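PDB 5DLL: aminopeptidase N, which probably helps to degrade intracellular peptides, as a zinc-dependent M1-family aminopeptidase that releases single amino acids, preferably alanine, from peptide N-termini. Local coordinates for residues Ala274-Ile288 with Val306-Arg319. Residues are numbered along the deposited sequence; the frame is centred on the assembly and turned at random.
Sequences AMENKGLNIFNTKYI and VVGHEYFHNWTGDR. With ZN (zinc ion), chain B.
E276 lays its carboxylate over one face of the H313 imidazole: the two planes are 18° apart, and CD stands 3.5 Å above the ring plane of H313, offset toward the rim. The E276 chain reaches this place because CG sits between the backbone N and the carbonyl carbon and the chain then bends at chi2; a salt bridge from OE2 to K331 holds its far end. H313 is fixed from two other directions. Its NE2 binds the zinc ion at 2.1 Å, while its ND1 donates to the carbonyl O of T316 at 3.0 Å (N-H...O 156°). H309 NE2 and E332 also bind the metal; the order H309, E310, H313 matches the HExxH motif of M1 peptidases, with E332 as its distal glutamate.

The side chains of E310 and E276 cross at about a right angle, their carboxylate planes closer to parallel and their nearest oxygens, OE1 of each, 3.5 Å apart. Further back, E310 CG packs obliquely against the F283 ring, 3.6 Å from CE2, and V306 CG1 approaches that same F283 CE2 to 3.4 Å. At the other end, K278 draws its aliphatic CD past N314 OD1, while N314 ND2 hydrogen-bonds to D258.

The segment axes of strand 280-284 and helix 306-312 run 9.7 Å apart and roughly antiparallel (147°). The strand pairs with both 261-267 and the edge strand 274-275, while helices 236-253 and 328-346 pack against the zinc-bearing helix.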
loop_
_atom_site.group_PDB
_atom_site.type_symbol
_atom_site.label_atom_id
_atom_site.label_comp_id
_atom_site.label_asym_id
_atom_site.label_seq_id
_atom_site.Cartn_x
_atom_site.Cartn_y
_atom_site.Cartn_z
ATOM N N ALA A 274 8.492 4.203 -4.989
ATOM C CA ALA A 274 9.349 3.045 -5.183
ATOM C C ALA A 274 9.063 2.435 -6.551
ATOM O O ALA A 274 7.931 2.495 -7.031
ATOM C CB ALA A 274 9.104 2.026 -4.082
ATOM N N MET A 275 10.083 1.861 -7.186
ATOM C CA MET A 275 9.894 1.257 -8.506
ATOM C C MET A 275 10.712 -0.017 -8.660
ATOM O O MET A 275 11.879 -0.059 -8.279
ATOM C CB MET A 275 10.239 2.256 -9.620
ATOM C CG MET A 275 10.045 1.715 -11.037
ATOM S SD MET A 275 8.335 1.294 -11.459
ATOM C CE MET A 275 8.574 -0.060 -12.615
ATOM N N GLU A 276 10.095 -1.032 -9.264
ATOM C CA GLU A 276 10.650 -2.382 -9.290
ATOM C C GLU A 276 11.591 -2.658 -10.461
ATOM O O GLU A 276 11.637 -3.787 -10.960
ATOM C CB GLU A 276 9.514 -3.419 -9.314
ATOM C CG GLU A 276 8.764 -3.542 -10.638
ATOM C CD GLU A 276 7.382 -2.923 -10.633
ATOM O OE1 GLU A 276 7.109 -2.040 -9.786
ATOM O OE2 GLU A 276 6.575 -3.333 -11.503
ATOM N N ASN A 277 12.354 -1.660 -10.898
ATOM C CA ASN A 277 13.179 -1.837 -12.094
ATOM C C ASN A 277 14.094 -3.041 -11.900
ATOM O O ASN A 277 14.713 -3.183 -10.848
ATOM C CB ASN A 277 13.998 -0.582 -12.416
ATOM C CG ASN A 277 13.148 0.665 -12.522
ATOM O OD1 ASN A 277 13.367 1.632 -11.797
ATOM N ND2 ASN A 277 12.174 0.650 -13.424
ATOM N N LYS A 278 14.150 -3.910 -12.906
ATOM C CA LYS A 278 14.820 -5.202 -12.788
ATOM C C LYS A 278 16.293 -5.052 -12.395
ATOM O O LYS A 278 17.083 -4.464 -13.129
ATOM C CB LYS A 278 14.677 -5.980 -14.100
ATOM C CG LYS A 278 15.406 -7.317 -14.172
ATOM C CD LYS A 278 14.912 -8.319 -13.142
ATOM C CE LYS A 278 15.410 -9.729 -13.451
ATOM N NZ LYS A 278 14.507 -10.436 -14.403
ATOM N N GLY A 279 16.636 -5.567 -11.214
ATOM C CA GLY A 279 18.011 -5.548 -10.711
ATOM C C GLY A 279 18.454 -4.202 -10.158
ATOM O O GLY A 279 19.578 -4.055 -9.675
ATOM N N LEU A 280 17.557 -3.224 -10.204
ATOM C CA LEU A 280 17.916 -1.832 -9.965
ATOM C C LEU A 280 16.670 -1.100 -9.489
ATOM O O LEU A 280 16.067 -0.316 -10.211
ATOM C CB LEU A 280 18.482 -1.203 -11.248
ATOM C CG LEU A 280 18.953 0.256 -11.194
ATOM C CD1 LEU A 280 19.829 0.543 -9.987
ATOM C CD2 LEU A 280 19.690 0.608 -12.473
ATOM N N ASN A 281 16.265 -1.401 -8.267
ATOM C CA ASN A 281 15.098 -0.763 -7.697
ATOM C C ASN A 281 15.472 0.660 -7.327
ATOM O O ASN A 281 16.627 0.938 -6.992
ATOM C CB ASN A 281 14.603 -1.542 -6.478
ATOM C CG ASN A 281 14.097 -2.932 -6.834
ATOM O OD1 ASN A 281 14.053 -3.321 -8.006
ATOM N ND2 ASN A 281 13.701 -3.688 -5.818
ATOM N N ILE A 282 14.507 1.565 -7.430
ATOM C CA ILE A 282 14.727 2.971 -7.124
ATOM C C ILE A 282 13.647 3.387 -6.147
ATOM O O ILE A 282 12.478 3.033 -6.315
ATOM C CB ILE A 282 14.694 3.853 -8.395
ATOM C CG1 ILE A 282 15.731 3.355 -9.413
ATOM C CG2 ILE A 282 14.973 5.316 -8.055
ATOM C CD1 ILE A 282 15.909 4.254 -10.621
ATOM N N PHE A 283 14.054 4.126 -5.121
ATOM C CA PHE A 283 13.154 4.528 -4.048
ATOM C C PHE A 283 13.343 5.995 -3.731
ATOM O O PHE A 283 14.421 6.550 -3.940
ATOM C CB PHE A 283 13.446 3.750 -2.758
ATOM C CG PHE A 283 13.242 2.266 -2.863
ATOM C CD1 PHE A 283 14.255 1.447 -3.344
ATOM C CD2 PHE A 283 12.055 1.679 -2.440
ATOM C CE1 PHE A 283 14.080 0.072 -3.427
ATOM C CE2 PHE A 283 11.876 0.304 -2.520
ATOM C CZ PHE A 283 12.887 -0.500 -3.019
ATOM N N ASN A 284 12.281 6.603 -3.214
ATOM C CA ASN A 284 12.374 7.868 -2.508
ATOM C C ASN A 284 13.171 7.592 -1.242
ATOM O O ASN A 284 12.972 6.547 -0.615
ATOM C CB ASN A 284 10.969 8.357 -2.148
ATOM C CG ASN A 284 10.910 9.843 -1.868
ATOM O OD1 ASN A 284 11.802 10.420 -1.245
ATOM N ND2 ASN A 284 9.840 10.472 -2.325
ATOM N N THR A 285 14.073 8.499 -0.865
ATOM C CA THR A 285 14.895 8.286 0.338
ATOM C C THR A 285 14.064 8.148 1.612
ATOM O O THR A 285 14.424 7.377 2.496
ATOM C CB THR A 285 15.941 9.399 0.561
ATOM O OG1 THR A 285 15.356 10.684 0.316
ATOM C CG2 THR A 285 17.136 9.202 -0.353
ATOM N N LYS A 286 12.954 8.875 1.703
ATOM C CA LYS A 286 12.137 8.857 2.919
ATOM C C LYS A 286 11.490 7.501 3.205
ATOM O O LYS A 286 11.122 7.232 4.347
ATOM C CB LYS A 286 11.066 9.959 2.893
ATOM C CG LYS A 286 9.947 9.764 1.882
ATOM C CD LYS A 286 8.776 10.690 2.176
ATOM C CE LYS A 286 7.741 10.643 1.064
ATOM N NZ LYS A 286 6.424 11.198 1.480
ATOM N N TYR A 287 11.353 6.657 2.182
ATOM C CA TYR A 287 10.714 5.347 2.349
ATOM C C TYR A 287 11.670 4.218 2.749
ATOM O O TYR A 287 11.195 3.145 3.127
ATOM C CB TYR A 287 9.940 4.941 1.080
ATOM C CG TYR A 287 8.706 5.783 0.791
ATOM C CD1 TYR A 287 7.758 6.048 1.785
ATOM C CD2 TYR A 287 8.473 6.297 -0.484
ATOM C CE1 TYR A 287 6.633 6.812 1.519
ATOM C CE2 TYR A 287 7.349 7.062 -0.758
ATOM C CZ TYR A 287 6.433 7.314 0.244
ATOM O OH TYR A 287 5.318 8.074 -0.027
ATOM N N ILE A 288 12.987 4.438 2.675
ATOM C CA ILE A 288 13.966 3.399 3.070
ATOM C C ILE A 288 14.966 3.797 4.172
ATOM O O ILE A 288 15.833 2.999 4.544
ATOM C CB ILE A 288 14.757 2.864 1.852
ATOM C CG1 ILE A 288 15.634 3.953 1.235
ATOM C CG2 ILE A 288 13.809 2.295 0.804
ATOM C CD1 ILE A 288 16.540 3.433 0.140
ATOM N N VAL A 306 8.248 -2.148 2.155
ATOM C CA VAL A 306 8.549 -1.427 0.924
ATOM C C VAL A 306 9.626 -2.163 0.119
ATOM O O VAL A 306 9.426 -2.490 -1.054
ATOM C CB VAL A 306 9.003 0.018 1.249
ATOM C CG1 VAL A 306 9.685 0.674 0.060
ATOM C CG2 VAL A 306 7.820 0.853 1.723
ATOM N N VAL A 307 10.760 -2.423 0.762
ATOM C CA VAL A 307 11.867 -3.127 0.124
ATOM C C VAL A 307 11.399 -4.513 -0.311
ATOM O O VAL A 307 11.683 -4.953 -1.429
ATOM C CB VAL A 307 13.083 -3.258 1.075
ATOM C CG1 VAL A 307 14.149 -4.176 0.484
ATOM C CG2 VAL A 307 13.679 -1.890 1.388
ATOM N N GLY A 308 10.686 -5.196 0.580
ATOM C CA GLY A 308 10.123 -6.502 0.280
ATOM C C GLY A 308 9.321 -6.480 -1.004
ATOM O O GLY A 308 9.642 -7.190 -1.958
ATOM N N HIS A 309 8.293 -5.636 -1.027
ATOM C CA HIS A 309 7.357 -5.569 -2.142
ATOM C C HIS A 309 8.062 -5.449 -3.488
ATOM O O HIS A 309 7.727 -6.152 -4.438
ATOM C CB HIS A 309 6.409 -4.386 -1.951
ATOM C CG HIS A 309 5.497 -4.148 -3.112
ATOM N ND1 HIS A 309 4.165 -4.500 -3.097
ATOM C CD2 HIS A 309 5.724 -3.592 -4.324
ATOM C CE1 HIS A 309 3.611 -4.169 -4.250
ATOM N NE2 HIS A 309 4.537 -3.619 -5.014
ATOM N N GLU A 310 9.035 -4.550 -3.569
ATOM C CA GLU A 310 9.725 -4.311 -4.828
ATOM C C GLU A 310 10.615 -5.495 -5.207
ATOM O O GLU A 310 10.720 -5.822 -6.392
ATOM C CB GLU A 310 10.537 -3.005 -4.782
ATOM C CG GLU A 310 9.728 -1.739 -4.478
ATOM C CD GLU A 310 8.544 -1.502 -5.413
ATOM O OE1 GLU A 310 8.615 -1.874 -6.602
ATOM O OE2 GLU A 310 7.529 -0.927 -4.954
ATOM N N TYR A 311 11.242 -6.147 -4.222
ATOM C CA TYR A 311 12.046 -7.343 -4.507
ATOM C C TYR A 311 11.174 -8.478 -5.065
ATOM O O TYR A 311 11.599 -9.221 -5.959
ATOM C CB TYR A 311 12.833 -7.831 -3.272
ATOM C CG TYR A 311 13.543 -9.154 -3.526
ATOM C CD1 TYR A 311 14.745 -9.198 -4.228
ATOM C CD2 TYR A 311 12.980 -10.367 -3.113
ATOM C CE1 TYR A 311 15.381 -10.406 -4.493
ATOM C CE2 TYR A 311 13.606 -11.578 -3.375
ATOM C CZ TYR A 311 14.806 -11.594 -4.065
ATOM O OH TYR A 311 15.436 -12.789 -4.327
ATOM N N PHE A 312 9.955 -8.599 -4.549
ATOM C CA PHE A 312 9.054 -9.682 -4.951
ATOM C C PHE A 312 8.587 -9.536 -6.398
ATOM O O PHE A 312 8.325 -10.538 -7.060
ATOM C CB PHE A 312 7.876 -9.795 -3.971
ATOM C CG PHE A 312 8.304 -9.976 -2.531
ATOM C CD1 PHE A 312 9.416 -10.753 -2.207
ATOM C CD2 PHE A 312 7.605 -9.364 -1.502
ATOM C CE1 PHE A 312 9.824 -10.906 -0.897
ATOM C CE2 PHE A 312 8.007 -9.518 -0.187
ATOM C CZ PHE A 312 9.116 -10.291 0.115
ATOM N N HIS A 313 8.529 -8.305 -6.908
ATOM C CA HIS A 313 8.243 -8.085 -8.338
ATOM C C HIS A 313 9.229 -8.795 -9.262
ATOM O O HIS A 313 8.877 -9.124 -10.393
ATOM C CB HIS A 313 8.229 -6.596 -8.701
ATOM C CG HIS A 313 6.926 -5.918 -8.431
ATOM N ND1 HIS A 313 5.729 -6.383 -8.928
ATOM C CD2 HIS A 313 6.633 -4.803 -7.723
ATOM C CE1 HIS A 313 4.751 -5.589 -8.530
ATOM N NE2 HIS A 313 5.274 -4.622 -7.797
ATOM N N ASN A 314 10.457 -9.022 -8.792
ATOM C CA ASN A 314 11.474 -9.702 -9.595
ATOM C C ASN A 314 10.944 -10.939 -10.312
ATOM O O ASN A 314 11.326 -11.202 -11.449
ATOM C CB ASN A 314 12.685 -10.092 -8.748
ATOM C CG ASN A 314 13.851 -10.556 -9.595
ATOM O OD1 ASN A 314 14.297 -9.834 -10.474
ATOM N ND2 ASN A 314 14.348 -11.766 -9.338
ATOM N N TRP A 315 10.079 -11.695 -9.643
ATOM C CA TRP A 315 9.413 -12.837 -10.272
ATOM C C TRP A 315 8.001 -12.470 -10.712
ATOM O O TRP A 315 7.646 -12.674 -11.868
ATOM C CB TRP A 315 9.414 -14.065 -9.343
ATOM C CG TRP A 315 10.730 -14.779 -9.370
ATOM C CD1 TRP A 315 11.771 -14.613 -8.503
ATOM C CD2 TRP A 315 11.166 -15.738 -10.342
ATOM N NE1 TRP A 315 12.825 -15.417 -8.868
ATOM C CE2 TRP A 315 12.480 -16.118 -9.994
ATOM C CE3 TRP A 315 10.572 -16.314 -11.473
ATOM C CZ2 TRP A 315 13.208 -17.052 -10.732
ATOM C CZ3 TRP A 315 11.296 -17.244 -12.203
ATOM C CH2 TRP A 315 12.599 -17.604 -11.830
ATOM N N THR A 316 7.209 -11.915 -9.796
ATOM C CA THR A 316 5.829 -11.538 -10.101
ATOM C C THR A 316 5.748 -10.101 -10.614
ATOM O O THR A 316 5.310 -9.191 -9.904
ATOM C CB THR A 316 4.906 -11.721 -8.880
ATOM O OG1 THR A 316 5.409 -10.969 -7.767
ATOM C CG2 THR A 316 4.817 -13.197 -8.508
ATOM N N GLY A 317 6.169 -9.915 -11.862
ATOM C CA GLY A 317 6.136 -8.607 -12.509
ATOM C C GLY A 317 7.212 -8.471 -13.563
ATOM O O GLY A 317 6.934 -8.071 -14.691
ATOM N N ASP A 318 8.443 -8.804 -13.192
ATOM C CA ASP A 318 9.591 -8.641 -14.081
ATOM C C ASP A 318 9.858 -9.901 -14.894
ATOM O O ASP A 318 10.035 -9.842 -16.106
ATOM C CB ASP A 318 10.852 -8.260 -13.288
ATOM C CG ASP A 318 10.688 -6.972 -12.486
ATOM O OD1 ASP A 318 9.563 -6.438 -12.402
ATOM O OD2 ASP A 318 11.700 -6.495 -11.938
ATOM N N ARG A 319 9.888 -11.040 -14.220
ATOM C CA ARG A 319 10.193 -12.304 -14.877
ATOM C C ARG A 319 8.973 -12.830 -15.643
ATOM O O ARG A 319 9.106 -13.328 -16.758
ATOM C CB ARG A 319 10.685 -13.310 -13.847
ATOM C CG ARG A 319 11.514 -14.424 -14.435
ATOM C CD ARG A 319 12.945 -14.013 -14.727
ATOM N NE ARG A 319 13.648 -15.138 -15.337
ATOM C CZ ARG A 319 14.386 -16.034 -14.686
ATOM N NH1 ARG A 319 14.583 -15.954 -13.375
ATOM N NH2 ARG A 319 14.950 -17.022 -15.361
HETATM ZN ZN ZN B . 4.298 -2.867 -7.022
#